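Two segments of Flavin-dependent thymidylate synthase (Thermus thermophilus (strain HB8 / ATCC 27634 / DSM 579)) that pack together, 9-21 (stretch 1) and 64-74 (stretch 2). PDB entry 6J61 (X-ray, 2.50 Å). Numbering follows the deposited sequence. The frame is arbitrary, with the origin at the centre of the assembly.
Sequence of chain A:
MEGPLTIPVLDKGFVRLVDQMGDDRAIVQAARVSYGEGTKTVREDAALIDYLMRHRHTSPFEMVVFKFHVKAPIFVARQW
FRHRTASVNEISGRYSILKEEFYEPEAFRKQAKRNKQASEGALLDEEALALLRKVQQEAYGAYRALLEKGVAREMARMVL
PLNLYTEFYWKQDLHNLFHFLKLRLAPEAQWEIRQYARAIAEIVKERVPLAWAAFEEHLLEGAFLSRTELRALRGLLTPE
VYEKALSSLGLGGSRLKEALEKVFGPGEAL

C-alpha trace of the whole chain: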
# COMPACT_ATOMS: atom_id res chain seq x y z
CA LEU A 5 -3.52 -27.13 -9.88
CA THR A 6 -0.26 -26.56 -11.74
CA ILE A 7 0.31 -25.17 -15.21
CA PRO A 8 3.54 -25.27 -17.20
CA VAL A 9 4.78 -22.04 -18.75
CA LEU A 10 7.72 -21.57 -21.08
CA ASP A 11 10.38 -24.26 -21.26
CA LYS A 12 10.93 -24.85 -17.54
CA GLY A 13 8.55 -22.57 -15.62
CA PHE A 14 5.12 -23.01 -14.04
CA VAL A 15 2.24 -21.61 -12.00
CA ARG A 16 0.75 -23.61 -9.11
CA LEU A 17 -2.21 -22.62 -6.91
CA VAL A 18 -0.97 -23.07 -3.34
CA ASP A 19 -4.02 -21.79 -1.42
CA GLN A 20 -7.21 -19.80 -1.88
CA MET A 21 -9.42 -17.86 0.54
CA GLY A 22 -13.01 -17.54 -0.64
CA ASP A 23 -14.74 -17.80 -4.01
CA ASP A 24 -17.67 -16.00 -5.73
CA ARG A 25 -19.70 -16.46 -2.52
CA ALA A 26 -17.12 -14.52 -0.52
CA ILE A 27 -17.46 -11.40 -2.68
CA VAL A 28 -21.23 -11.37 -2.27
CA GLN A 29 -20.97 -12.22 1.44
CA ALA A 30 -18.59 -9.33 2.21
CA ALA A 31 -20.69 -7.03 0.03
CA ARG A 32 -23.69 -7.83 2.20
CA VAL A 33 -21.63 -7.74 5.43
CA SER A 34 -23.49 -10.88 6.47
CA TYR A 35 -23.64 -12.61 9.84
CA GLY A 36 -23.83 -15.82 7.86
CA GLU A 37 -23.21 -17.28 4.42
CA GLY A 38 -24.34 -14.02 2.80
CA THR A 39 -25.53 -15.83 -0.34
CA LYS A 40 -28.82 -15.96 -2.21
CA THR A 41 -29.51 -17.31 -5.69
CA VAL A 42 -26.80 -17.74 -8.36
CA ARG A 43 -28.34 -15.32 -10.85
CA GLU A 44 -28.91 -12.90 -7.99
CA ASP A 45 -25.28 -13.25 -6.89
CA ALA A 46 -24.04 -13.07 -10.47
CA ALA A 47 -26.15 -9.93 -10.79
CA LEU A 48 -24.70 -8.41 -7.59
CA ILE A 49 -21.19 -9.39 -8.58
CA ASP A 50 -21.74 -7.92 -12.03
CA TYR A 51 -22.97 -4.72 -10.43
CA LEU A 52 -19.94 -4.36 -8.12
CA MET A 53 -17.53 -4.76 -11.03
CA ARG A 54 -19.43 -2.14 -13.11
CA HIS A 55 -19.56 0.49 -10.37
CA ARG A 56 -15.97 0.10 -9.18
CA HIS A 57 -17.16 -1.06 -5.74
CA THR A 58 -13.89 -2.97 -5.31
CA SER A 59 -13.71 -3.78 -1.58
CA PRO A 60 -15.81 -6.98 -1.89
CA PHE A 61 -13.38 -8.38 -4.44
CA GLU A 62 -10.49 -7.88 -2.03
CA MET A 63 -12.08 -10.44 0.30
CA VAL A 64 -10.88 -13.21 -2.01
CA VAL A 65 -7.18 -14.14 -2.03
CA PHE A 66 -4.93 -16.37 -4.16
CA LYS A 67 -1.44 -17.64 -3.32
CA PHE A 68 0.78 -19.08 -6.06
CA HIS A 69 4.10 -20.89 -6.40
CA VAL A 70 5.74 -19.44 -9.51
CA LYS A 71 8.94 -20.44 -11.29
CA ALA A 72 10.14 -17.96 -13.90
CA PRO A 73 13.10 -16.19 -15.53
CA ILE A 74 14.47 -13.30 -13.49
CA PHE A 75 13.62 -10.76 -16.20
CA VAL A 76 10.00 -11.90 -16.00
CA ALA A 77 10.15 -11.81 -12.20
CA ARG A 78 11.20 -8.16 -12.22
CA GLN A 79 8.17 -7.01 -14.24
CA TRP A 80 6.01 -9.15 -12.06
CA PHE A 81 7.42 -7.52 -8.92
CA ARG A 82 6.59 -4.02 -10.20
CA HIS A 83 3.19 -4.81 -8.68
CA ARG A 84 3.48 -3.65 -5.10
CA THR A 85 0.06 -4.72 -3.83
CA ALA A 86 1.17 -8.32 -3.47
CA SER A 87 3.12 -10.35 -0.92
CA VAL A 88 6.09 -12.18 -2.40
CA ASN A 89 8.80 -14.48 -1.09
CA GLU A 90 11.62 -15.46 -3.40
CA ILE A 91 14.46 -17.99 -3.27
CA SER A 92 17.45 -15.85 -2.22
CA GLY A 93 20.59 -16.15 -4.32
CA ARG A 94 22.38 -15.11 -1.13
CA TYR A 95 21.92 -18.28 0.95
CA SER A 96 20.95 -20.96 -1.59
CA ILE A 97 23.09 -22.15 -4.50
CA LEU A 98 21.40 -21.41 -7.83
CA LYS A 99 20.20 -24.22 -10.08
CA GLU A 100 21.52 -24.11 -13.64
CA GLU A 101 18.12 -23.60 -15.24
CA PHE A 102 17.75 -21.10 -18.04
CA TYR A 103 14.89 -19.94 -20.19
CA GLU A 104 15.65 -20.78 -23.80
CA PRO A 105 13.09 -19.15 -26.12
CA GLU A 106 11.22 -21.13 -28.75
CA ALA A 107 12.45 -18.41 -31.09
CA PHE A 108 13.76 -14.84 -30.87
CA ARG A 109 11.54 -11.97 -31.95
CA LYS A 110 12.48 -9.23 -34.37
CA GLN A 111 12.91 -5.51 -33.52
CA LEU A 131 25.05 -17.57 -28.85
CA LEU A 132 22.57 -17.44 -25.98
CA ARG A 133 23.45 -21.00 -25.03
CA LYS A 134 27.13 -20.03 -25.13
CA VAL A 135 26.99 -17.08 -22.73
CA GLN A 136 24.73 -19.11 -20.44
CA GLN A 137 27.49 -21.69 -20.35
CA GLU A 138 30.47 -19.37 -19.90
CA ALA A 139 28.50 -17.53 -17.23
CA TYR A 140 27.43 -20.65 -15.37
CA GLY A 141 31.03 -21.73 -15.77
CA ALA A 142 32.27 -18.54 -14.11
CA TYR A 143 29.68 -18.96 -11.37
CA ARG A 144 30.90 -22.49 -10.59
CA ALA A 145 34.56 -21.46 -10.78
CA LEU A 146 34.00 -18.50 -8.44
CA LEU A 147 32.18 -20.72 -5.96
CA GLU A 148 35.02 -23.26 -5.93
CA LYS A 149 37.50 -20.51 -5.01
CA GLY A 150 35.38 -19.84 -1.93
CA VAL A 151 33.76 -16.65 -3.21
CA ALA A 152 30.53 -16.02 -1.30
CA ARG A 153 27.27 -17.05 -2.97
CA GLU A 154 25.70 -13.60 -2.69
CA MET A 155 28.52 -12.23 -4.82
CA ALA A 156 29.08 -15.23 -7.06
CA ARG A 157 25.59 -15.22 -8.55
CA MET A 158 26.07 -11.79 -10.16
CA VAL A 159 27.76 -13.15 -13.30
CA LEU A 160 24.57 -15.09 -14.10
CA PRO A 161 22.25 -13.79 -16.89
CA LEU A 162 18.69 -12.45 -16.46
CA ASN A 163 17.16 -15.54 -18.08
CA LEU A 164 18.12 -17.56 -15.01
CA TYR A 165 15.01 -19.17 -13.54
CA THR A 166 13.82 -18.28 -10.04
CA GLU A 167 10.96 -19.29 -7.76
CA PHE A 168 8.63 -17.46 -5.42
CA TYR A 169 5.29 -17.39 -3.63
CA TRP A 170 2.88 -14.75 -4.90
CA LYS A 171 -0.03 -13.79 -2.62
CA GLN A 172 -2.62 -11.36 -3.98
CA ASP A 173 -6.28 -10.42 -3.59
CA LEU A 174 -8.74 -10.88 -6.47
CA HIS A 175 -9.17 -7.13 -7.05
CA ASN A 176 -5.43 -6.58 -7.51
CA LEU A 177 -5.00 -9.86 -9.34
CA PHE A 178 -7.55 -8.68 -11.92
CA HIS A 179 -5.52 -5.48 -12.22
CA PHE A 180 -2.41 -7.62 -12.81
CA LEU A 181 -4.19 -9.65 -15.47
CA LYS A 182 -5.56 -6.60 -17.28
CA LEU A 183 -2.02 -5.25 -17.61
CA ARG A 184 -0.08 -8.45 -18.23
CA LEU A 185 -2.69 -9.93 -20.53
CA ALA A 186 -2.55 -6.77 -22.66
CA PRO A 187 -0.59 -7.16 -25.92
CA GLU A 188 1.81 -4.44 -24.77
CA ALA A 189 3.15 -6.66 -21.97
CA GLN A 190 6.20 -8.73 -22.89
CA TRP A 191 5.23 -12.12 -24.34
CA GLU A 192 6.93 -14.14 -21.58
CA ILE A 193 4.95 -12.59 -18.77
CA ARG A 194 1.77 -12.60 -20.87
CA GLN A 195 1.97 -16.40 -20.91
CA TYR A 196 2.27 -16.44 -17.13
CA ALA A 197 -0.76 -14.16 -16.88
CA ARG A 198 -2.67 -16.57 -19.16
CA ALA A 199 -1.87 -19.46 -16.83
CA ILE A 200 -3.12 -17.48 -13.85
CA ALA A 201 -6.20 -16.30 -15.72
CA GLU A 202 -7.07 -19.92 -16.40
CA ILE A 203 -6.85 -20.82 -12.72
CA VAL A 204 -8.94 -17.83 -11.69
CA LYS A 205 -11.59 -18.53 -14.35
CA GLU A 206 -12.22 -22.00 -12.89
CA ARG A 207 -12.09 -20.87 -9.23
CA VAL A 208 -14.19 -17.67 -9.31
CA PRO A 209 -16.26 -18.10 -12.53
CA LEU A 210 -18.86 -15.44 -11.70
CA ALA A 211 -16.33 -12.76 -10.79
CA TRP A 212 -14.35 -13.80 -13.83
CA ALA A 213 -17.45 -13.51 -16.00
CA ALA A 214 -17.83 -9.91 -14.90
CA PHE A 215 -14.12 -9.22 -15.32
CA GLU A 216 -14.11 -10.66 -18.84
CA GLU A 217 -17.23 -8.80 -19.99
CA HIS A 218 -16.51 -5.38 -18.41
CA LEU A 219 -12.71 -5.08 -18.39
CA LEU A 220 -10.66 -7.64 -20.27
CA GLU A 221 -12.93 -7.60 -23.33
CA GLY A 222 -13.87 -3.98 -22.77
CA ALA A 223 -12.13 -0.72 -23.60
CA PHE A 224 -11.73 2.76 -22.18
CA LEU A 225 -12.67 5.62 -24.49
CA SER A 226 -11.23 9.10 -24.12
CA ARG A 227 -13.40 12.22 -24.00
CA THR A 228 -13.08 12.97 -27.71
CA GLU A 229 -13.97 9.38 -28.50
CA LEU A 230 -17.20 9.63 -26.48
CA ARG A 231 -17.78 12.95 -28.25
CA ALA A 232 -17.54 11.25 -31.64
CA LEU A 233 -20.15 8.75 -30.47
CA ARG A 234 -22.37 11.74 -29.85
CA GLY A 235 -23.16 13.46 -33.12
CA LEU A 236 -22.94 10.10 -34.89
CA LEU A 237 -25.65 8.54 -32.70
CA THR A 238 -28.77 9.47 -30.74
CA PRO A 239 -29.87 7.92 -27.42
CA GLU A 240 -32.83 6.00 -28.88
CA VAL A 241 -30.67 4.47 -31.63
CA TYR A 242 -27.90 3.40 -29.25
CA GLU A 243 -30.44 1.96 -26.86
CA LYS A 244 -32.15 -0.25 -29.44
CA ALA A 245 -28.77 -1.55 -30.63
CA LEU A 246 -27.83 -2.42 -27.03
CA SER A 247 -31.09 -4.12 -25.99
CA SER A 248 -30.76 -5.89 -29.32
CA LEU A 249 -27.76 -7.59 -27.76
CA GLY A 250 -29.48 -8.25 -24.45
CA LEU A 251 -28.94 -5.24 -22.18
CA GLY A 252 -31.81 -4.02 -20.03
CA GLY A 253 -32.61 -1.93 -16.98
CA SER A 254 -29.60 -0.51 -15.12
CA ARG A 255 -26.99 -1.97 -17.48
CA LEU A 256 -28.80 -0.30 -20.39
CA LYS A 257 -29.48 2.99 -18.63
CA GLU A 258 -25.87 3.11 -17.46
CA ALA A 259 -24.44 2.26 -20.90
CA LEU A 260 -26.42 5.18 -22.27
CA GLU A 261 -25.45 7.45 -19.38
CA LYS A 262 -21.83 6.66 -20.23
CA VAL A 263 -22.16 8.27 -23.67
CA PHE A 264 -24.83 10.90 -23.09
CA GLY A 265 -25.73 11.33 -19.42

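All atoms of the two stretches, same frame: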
# COMPACT_ATOMS: atom_id res chain seq x y z
N VAL A 9 4.63 -23.24 -17.94
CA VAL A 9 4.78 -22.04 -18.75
C VAL A 9 6.22 -22.02 -19.22
O VAL A 9 7.13 -22.34 -18.47
CB VAL A 9 4.51 -20.74 -17.97
CG1 VAL A 9 4.50 -19.56 -18.95
CG2 VAL A 9 3.18 -20.83 -17.21
N LEU A 10 6.40 -21.63 -20.47
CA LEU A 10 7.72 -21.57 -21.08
C LEU A 10 8.36 -22.95 -21.04
O LEU A 10 7.68 -23.95 -20.82
CB LEU A 10 8.61 -20.55 -20.37
CG LEU A 10 8.06 -19.13 -20.37
CD1 LEU A 10 9.14 -18.17 -19.85
CD2 LEU A 10 7.64 -18.73 -21.77
N ASP A 11 9.67 -22.99 -21.24
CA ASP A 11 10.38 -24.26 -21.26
C ASP A 11 10.47 -24.95 -19.91
O ASP A 11 10.20 -26.15 -19.82
CB ASP A 11 11.77 -24.06 -21.88
CG ASP A 11 12.66 -23.16 -21.05
OD1 ASP A 11 12.11 -22.26 -20.37
OD2 ASP A 11 13.90 -23.33 -21.08
N LYS A 12 10.81 -24.22 -18.86
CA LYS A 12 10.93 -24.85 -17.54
C LYS A 12 10.15 -24.19 -16.39
O LYS A 12 10.33 -24.57 -15.24
CB LYS A 12 12.41 -24.92 -17.16
CG LYS A 12 13.33 -25.40 -18.27
CD LYS A 12 14.79 -25.40 -17.79
CE LYS A 12 15.78 -25.83 -18.89
NZ LYS A 12 15.84 -24.90 -20.04
N GLY A 13 9.29 -23.22 -16.68
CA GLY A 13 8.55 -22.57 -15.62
C GLY A 13 7.19 -23.17 -15.30
O GLY A 13 6.81 -24.20 -15.85
N PHE A 14 6.45 -22.53 -14.41
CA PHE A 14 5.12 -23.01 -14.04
C PHE A 14 4.37 -22.07 -13.10
O PHE A 14 4.91 -21.09 -12.61
CB PHE A 14 5.23 -24.42 -13.41
CG PHE A 14 6.02 -24.47 -12.11
CD1 PHE A 14 5.44 -24.08 -10.90
CD2 PHE A 14 7.33 -24.94 -12.10
CE1 PHE A 14 6.15 -24.15 -9.70
CE2 PHE A 14 8.05 -25.02 -10.90
CZ PHE A 14 7.46 -24.63 -9.70
N VAL A 15 3.10 -22.37 -12.88
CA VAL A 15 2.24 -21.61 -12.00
C VAL A 15 1.42 -22.67 -11.27
O VAL A 15 0.78 -23.51 -11.90
CB VAL A 15 1.29 -20.67 -12.78
CG1 VAL A 15 0.28 -20.04 -11.84
CG2 VAL A 15 2.09 -19.57 -13.47
N ARG A 16 1.47 -22.64 -9.94
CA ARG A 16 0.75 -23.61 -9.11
C ARG A 16 -0.09 -22.91 -8.02
O ARG A 16 0.42 -22.07 -7.28
CB ARG A 16 1.76 -24.58 -8.46
CG ARG A 16 1.20 -25.55 -7.41
CD ARG A 16 2.20 -26.67 -7.05
NE ARG A 16 3.22 -26.25 -6.10
CZ ARG A 16 3.00 -26.06 -4.79
NH1 ARG A 16 1.79 -26.27 -4.29
NH2 ARG A 16 3.98 -25.67 -3.99
N LEU A 17 -1.37 -23.24 -7.93
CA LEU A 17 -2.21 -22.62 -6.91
C LEU A 17 -1.92 -23.26 -5.55
O LEU A 17 -2.25 -24.42 -5.32
CB LEU A 17 -3.70 -22.79 -7.23
CG LEU A 17 -4.62 -22.21 -6.15
CD1 LEU A 17 -4.47 -20.71 -6.13
CD2 LEU A 17 -6.07 -22.59 -6.41
N VAL A 18 -1.29 -22.52 -4.65
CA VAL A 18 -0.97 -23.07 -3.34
C VAL A 18 -2.19 -23.04 -2.43
O VAL A 18 -2.57 -24.08 -1.89
CB VAL A 18 0.24 -22.33 -2.73
CG1 VAL A 18 0.51 -22.79 -1.32
CG2 VAL A 18 1.46 -22.59 -3.59
N ASP A 19 -2.81 -21.88 -2.26
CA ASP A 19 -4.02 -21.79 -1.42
C ASP A 19 -5.00 -20.78 -2.00
O ASP A 19 -4.67 -20.06 -2.94
CB ASP A 19 -3.67 -21.40 0.02
CG ASP A 19 -4.76 -21.80 1.01
OD1 ASP A 19 -5.79 -22.36 0.58
OD2 ASP A 19 -4.59 -21.56 2.23
N GLN A 20 -6.19 -20.72 -1.42
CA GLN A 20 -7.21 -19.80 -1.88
C GLN A 20 -8.19 -19.51 -0.75
O GLN A 20 -8.67 -20.43 -0.10
CB GLN A 20 -7.96 -20.41 -3.07
CG GLN A 20 -8.87 -19.45 -3.81
CD GLN A 20 -9.89 -20.15 -4.70
OE1 GLN A 20 -9.57 -21.07 -5.46
NE2 GLN A 20 -11.14 -19.70 -4.62
N MET A 21 -8.47 -18.24 -0.51
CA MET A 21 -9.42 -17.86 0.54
C MET A 21 -10.67 -17.25 -0.09
O MET A 21 -10.66 -16.11 -0.55
CB MET A 21 -8.81 -16.86 1.52
CG MET A 21 -9.79 -16.45 2.62
SD MET A 21 -9.19 -15.26 3.81
CE MET A 21 -9.32 -13.82 2.87
N VAL A 64 -11.28 -11.93 -1.42
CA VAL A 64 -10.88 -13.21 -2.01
C VAL A 64 -9.37 -13.14 -2.25
O VAL A 64 -8.88 -12.15 -2.79
CB VAL A 64 -11.62 -13.44 -3.35
CG1 VAL A 64 -10.99 -14.61 -4.11
CG2 VAL A 64 -13.10 -13.70 -3.07
N VAL A 65 -8.63 -14.17 -1.85
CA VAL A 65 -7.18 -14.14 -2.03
C VAL A 65 -6.60 -15.42 -2.64
O VAL A 65 -7.06 -16.52 -2.36
CB VAL A 65 -6.45 -13.87 -0.68
CG1 VAL A 65 -4.94 -13.81 -0.87
CG2 VAL A 65 -6.94 -12.56 -0.09
N PHE A 66 -5.60 -15.25 -3.50
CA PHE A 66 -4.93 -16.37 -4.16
C PHE A 66 -3.44 -16.33 -3.81
O PHE A 66 -2.84 -15.26 -3.68
CB PHE A 66 -5.09 -16.31 -5.69
CG PHE A 66 -6.47 -16.66 -6.17
CD1 PHE A 66 -7.55 -15.80 -5.95
CD2 PHE A 66 -6.71 -17.86 -6.82
CE1 PHE A 66 -8.84 -16.14 -6.37
CE2 PHE A 66 -8.00 -18.21 -7.24
CZ PHE A 66 -9.06 -17.35 -7.02
N LYS A 67 -2.85 -17.51 -3.65
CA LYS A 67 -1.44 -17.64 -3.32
C LYS A 67 -0.83 -18.64 -4.29
O LYS A 67 -1.24 -19.79 -4.34
CB LYS A 67 -1.29 -18.11 -1.87
CG LYS A 67 0.15 -18.22 -1.40
CD LYS A 67 0.29 -18.14 0.13
CE LYS A 67 -0.43 -19.28 0.85
NZ LYS A 67 -0.17 -19.26 2.33
N PHE A 68 0.15 -18.20 -5.08
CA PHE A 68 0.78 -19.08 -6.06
C PHE A 68 2.26 -19.37 -5.81
O PHE A 68 2.95 -18.64 -5.10
CB PHE A 68 0.66 -18.49 -7.47
CG PHE A 68 -0.76 -18.21 -7.91
CD1 PHE A 68 -1.41 -17.04 -7.53
CD2 PHE A 68 -1.43 -19.10 -8.75
CE1 PHE A 68 -2.70 -16.76 -7.97
CE2 PHE A 68 -2.73 -18.82 -9.19
CZ PHE A 68 -3.36 -17.64 -8.80
N HIS A 69 2.71 -20.45 -6.44
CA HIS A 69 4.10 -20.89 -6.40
C HIS A 69 4.49 -20.71 -7.87
O HIS A 69 3.99 -21.42 -8.74
CB HIS A 69 4.17 -22.37 -5.99
CG HIS A 69 5.56 -22.94 -5.95
ND1 HIS A 69 5.81 -24.25 -5.61
CD2 HIS A 69 6.76 -22.38 -6.21
CE1 HIS A 69 7.11 -24.47 -5.67
NE2 HIS A 69 7.71 -23.35 -6.03
N VAL A 70 5.34 -19.73 -8.14
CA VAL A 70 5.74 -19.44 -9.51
C VAL A 70 7.23 -19.62 -9.75
O VAL A 70 8.07 -19.21 -8.94
CB VAL A 70 5.37 -17.98 -9.89
CG1 VAL A 70 5.58 -17.74 -11.40
CG2 VAL A 70 3.94 -17.68 -9.47
N LYS A 71 7.56 -20.22 -10.89
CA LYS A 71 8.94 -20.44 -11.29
C LYS A 71 9.06 -19.69 -12.62
O LYS A 71 8.32 -19.96 -13.56
CB LYS A 71 9.20 -21.94 -11.49
CG LYS A 71 10.63 -22.30 -11.84
CD LYS A 71 10.82 -23.80 -11.96
CE LYS A 71 12.27 -24.12 -12.29
NZ LYS A 71 12.49 -25.56 -12.62
N ALA A 72 9.99 -18.74 -12.69
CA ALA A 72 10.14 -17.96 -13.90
C ALA A 72 11.50 -17.30 -14.04
O ALA A 72 12.25 -17.19 -13.09
CB ALA A 72 9.06 -16.89 -13.96
N PRO A 73 11.82 -16.85 -15.26
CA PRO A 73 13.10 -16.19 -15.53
C PRO A 73 13.15 -14.88 -14.73
O PRO A 73 12.13 -14.21 -14.55
CB PRO A 73 13.05 -15.95 -17.04
CG PRO A 73 12.16 -17.04 -17.53
CD PRO A 73 11.06 -17.05 -16.51
N ILE A 74 14.33 -14.51 -14.27
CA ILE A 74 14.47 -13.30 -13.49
C ILE A 74 13.89 -12.09 -14.20
O ILE A 74 13.17 -11.30 -13.57
CB ILE A 74 15.96 -13.06 -13.13
CG1 ILE A 74 16.39 -14.09 -12.09
CG2 ILE A 74 16.18 -11.68 -12.57
CD1 ILE A 74 17.88 -14.05 -11.76

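The apolar centre lies on the sheet face carrying Val15, Leu17, Gln20, Phe66, Phe68 and Val70. Leu17, with chi1 t and chi2 p, sets its CD1 4.3 Å from the centroid of the Phe68 ring, 22° off the normal, and 3.7 Å from Phe66 CD2; one methyl, CD1, thus serves both aromatic rings. Val15 CG1 reaches Phe68 CD2 at 3.7 Å. The extended methylene chain of Gln20 lays CG over the Phe66 ring, 16° off its normal, so a polar residue presents carbon here.

On the other face, Phe14 (chi1 p) receives Lys71 CB over its ring and turns its edge to the face of His69, the planes meeting at 82°. Beside it, the Arg16 guanidinium donates to the edge of the same imidazole: the hydrogen bond from Arg16 NH2 to His69 ND1 is 2.8 Å, whereas that from Arg16 NE to His69 ND1, at 3.3 Å, is weak.

Antiparallel backbone pairing joins the strands; the two stretches bury 1025 Å² between them, both sides summed. Arg16 N to His69 O measures 3.0 Å and Met21 N to Val65 O 2.9 Å. At the bulge, Lys67 O accepts from Val18 N at 2.7 Å and, weakly, from Asp19 N at 3.3 Å. Gly13 suits its place: an ideal CB would lie 2.7 Å from Lys71 O. The Lys12 NZ–Asp11 OD2 salt bridge (2.7 Å) lies within the first stretch.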